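Long-range contact in diaminopimelate decarboxylase (Phaeodactylum tricornutum, PDB 7JPJ), which probably catalyses the decarboxylation of diaminopimelate to lysine, using pyridoxal 5'-phosphate, and works as an obligate dimer: residues Gly26-Ala31 and Pro408-Val413. Residues are numbered along the deposited sequence; the frame is centred on the assembly and turned at random.
Sequences GTPLYA and PEAPEV
P28, which follows a cis peptide bond, meets A410 and P411 first: its ring atom CG lies 4.3 Å from A410 CB, and its carbonyl O comes close to P411 CD while accepting a hydrogen bond from R427. At L29 the chain enters the strand. L29 CB rests on P411 CG at 4.0 Å, and CG, set between the backbone N and the carbonyl carbon (chi1 60°), carries CD1 to V413 CG2, 3.9 Å away. A24 of helix 14-24 packs against all three of these side chains. Y30 makes both backbone bonds of the pairing. Its N donates almost straight to P411 O (3.0 Å), and its O takes the N-H of V413 at 2.7 Å. These two bonds, to the residues flanking E412, are the parallel pattern. The tyrosine side chain lies with E412 on the face of the sheet away from A31 and V413, with CE2 3.9 Å from A410 CB and P411 O near the ring plane at its edge; Y30 CB meets E412 CG at 3.8 Å. Beyond the ring, OH bonds to D318 O, whereas the E412 carboxylate is held by N64, Y32 and S397. An alanine here would probably open a gap over A410 CB where the ring lay and leave D318 O without this hydroxyl as its mate, while E412 CG would keep only the CB contact. A31 pairs with V413, its CA 3.5 Å from V413 O. Strand 29-33 is flanked by parallel strand 412-415 and antiparallel strand 289-300, joining chain regions near both termini in the mixed beta-domain that accompanies the TIM-type barrel in fold-type III PLP decarboxylases.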
loop_
_atom_site.group_PDB
_atom_site.type_symbol
_atom_site.label_atom_id
_atom_site.label_comp_id
_atom_site.label_asym_id
_atom_site.label_seq_id
_atom_site.Cartn_x
_atom_site.Cartn_y
_atom_site.Cartn_z
ATOM N N GLY A 26 11.697 -14.942 -14.598
ATOM C CA GLY A 26 12.358 -14.781 -13.321
ATOM C C GLY A 26 11.380 -14.416 -12.227
ATOM O O GLY A 26 10.182 -14.249 -12.449
ATOM N N THR A 27 11.916 -14.289 -11.021
ATOM C CA THR A 27 11.157 -13.945 -9.831
ATOM C C THR A 27 11.275 -12.456 -9.533
ATOM O O THR A 27 12.238 -11.804 -9.945
ATOM C CB THR A 27 11.655 -14.762 -8.631
ATOM O OG1 THR A 27 13.081 -14.896 -8.695
ATOM C CG2 THR A 27 11.014 -16.148 -8.624
ATOM N N PRO A 28 10.296 -11.867 -8.823
ATOM C CA PRO A 28 9.066 -12.472 -8.298
ATOM C C PRO A 28 7.939 -12.534 -9.321
ATOM O O PRO A 28 8.046 -11.924 -10.384
ATOM C CB PRO A 28 8.697 -11.540 -7.146
ATOM C CG PRO A 28 9.186 -10.213 -7.592
ATOM C CD PRO A 28 10.439 -10.464 -8.394
ATOM N N LEU A 29 6.870 -13.261 -8.998
ATOM C CA LEU A 29 5.722 -13.364 -9.888
ATOM C C LEU A 29 4.509 -13.823 -9.094
ATOM O O LEU A 29 4.633 -14.394 -8.008
ATOM C CB LEU A 29 5.997 -14.325 -11.050
ATOM C CG LEU A 29 6.332 -15.772 -10.674
ATOM C CD1 LEU A 29 5.140 -16.703 -10.888
ATOM C CD2 LEU A 29 7.541 -16.254 -11.459
ATOM N N TYR A 30 3.332 -13.552 -9.650
ATOM C CA TYR A 30 2.074 -14.067 -9.129
ATOM C C TYR A 30 1.670 -15.286 -9.946
ATOM O O TYR A 30 1.697 -15.247 -11.182
ATOM C CB TYR A 30 0.962 -13.019 -9.194
ATOM C CG TYR A 30 1.200 -11.743 -8.410
ATOM C CD1 TYR A 30 0.943 -11.682 -7.046
ATOM C CD2 TYR A 30 1.643 -10.588 -9.045
ATOM C CE1 TYR A 30 1.143 -10.513 -6.334
ATOM C CE2 TYR A 30 1.848 -9.415 -8.340
ATOM C CZ TYR A 30 1.594 -9.382 -6.987
ATOM O OH TYR A 30 1.793 -8.217 -6.284
ATOM N N ALA A 31 1.295 -16.361 -9.258
ATOM C CA ALA A 31 0.833 -17.585 -9.895
ATOM C C ALA A 31 -0.618 -17.829 -9.512
ATOM O O ALA A 31 -0.955 -17.835 -8.324
ATOM C CB ALA A 31 1.700 -18.778 -9.492
ATOM N N PRO A 408 9.837 -2.929 -10.345
ATOM C CA PRO A 408 8.783 -3.093 -11.351
ATOM C C PRO A 408 7.642 -3.951 -10.833
ATOM O O PRO A 408 7.816 -4.791 -9.945
ATOM C CB PRO A 408 9.505 -3.780 -12.514
ATOM C CG PRO A 408 10.659 -4.472 -11.880
ATOM C CD PRO A 408 11.090 -3.590 -10.743
ATOM N N GLU A 409 6.461 -3.728 -11.407
ATOM C CA GLU A 409 5.294 -4.534 -11.073
ATOM C C GLU A 409 5.505 -5.975 -11.522
ATOM O O GLU A 409 5.813 -6.234 -12.689
ATOM C CB GLU A 409 4.041 -3.949 -11.722
ATOM C CG GLU A 409 2.766 -4.178 -10.924
ATOM C CD GLU A 409 1.519 -3.672 -11.636
ATOM O OE1 GLU A 409 1.658 -2.911 -12.620
ATOM O OE2 GLU A 409 0.400 -4.023 -11.201
ATOM N N ALA A 410 5.331 -6.912 -10.592
ATOM C CA ALA A 410 5.612 -8.312 -10.870
ATOM C C ALA A 410 4.667 -8.857 -11.941
ATOM O O ALA A 410 3.516 -8.425 -12.048
ATOM C CB ALA A 410 5.487 -9.147 -9.597
ATOM N N PRO A 411 5.131 -9.807 -12.750
ATOM C CA PRO A 411 4.256 -10.426 -13.752
ATOM C C PRO A 411 3.243 -11.361 -13.107
ATOM O O PRO A 411 3.287 -11.655 -11.913
ATOM C CB PRO A 411 5.233 -11.194 -14.646
ATOM C CG PRO A 411 6.395 -11.480 -13.765
ATOM C CD PRO A 411 6.515 -10.297 -12.849
ATOM N N GLU A 412 2.311 -11.835 -13.934
ATOM C CA GLU A 412 1.281 -12.771 -13.503
ATOM C C GLU A 412 1.278 -13.984 -14.422
ATOM O O GLU A 412 1.391 -13.850 -15.643
ATOM C CB GLU A 412 -0.105 -12.117 -13.497
ATOM C CG GLU A 412 -0.379 -11.260 -12.274
ATOM C CD GLU A 412 -1.638 -10.421 -12.419
ATOM O OE1 GLU A 412 -1.965 -10.028 -13.561
ATOM O OE2 GLU A 412 -2.299 -10.150 -11.393
ATOM N N VAL A 413 1.146 -15.166 -13.826
ATOM C CA VAL A 413 1.176 -16.429 -14.552
ATOM C C VAL A 413 -0.094 -17.203 -14.229
ATOM O O VAL A 413 -0.596 -17.149 -13.101
ATOM C CB VAL A 413 2.433 -17.252 -14.195
ATOM C CG1 VAL A 413 2.433 -18.594 -14.912
ATOM C CG2 VAL A 413 3.690 -16.471 -14.536
#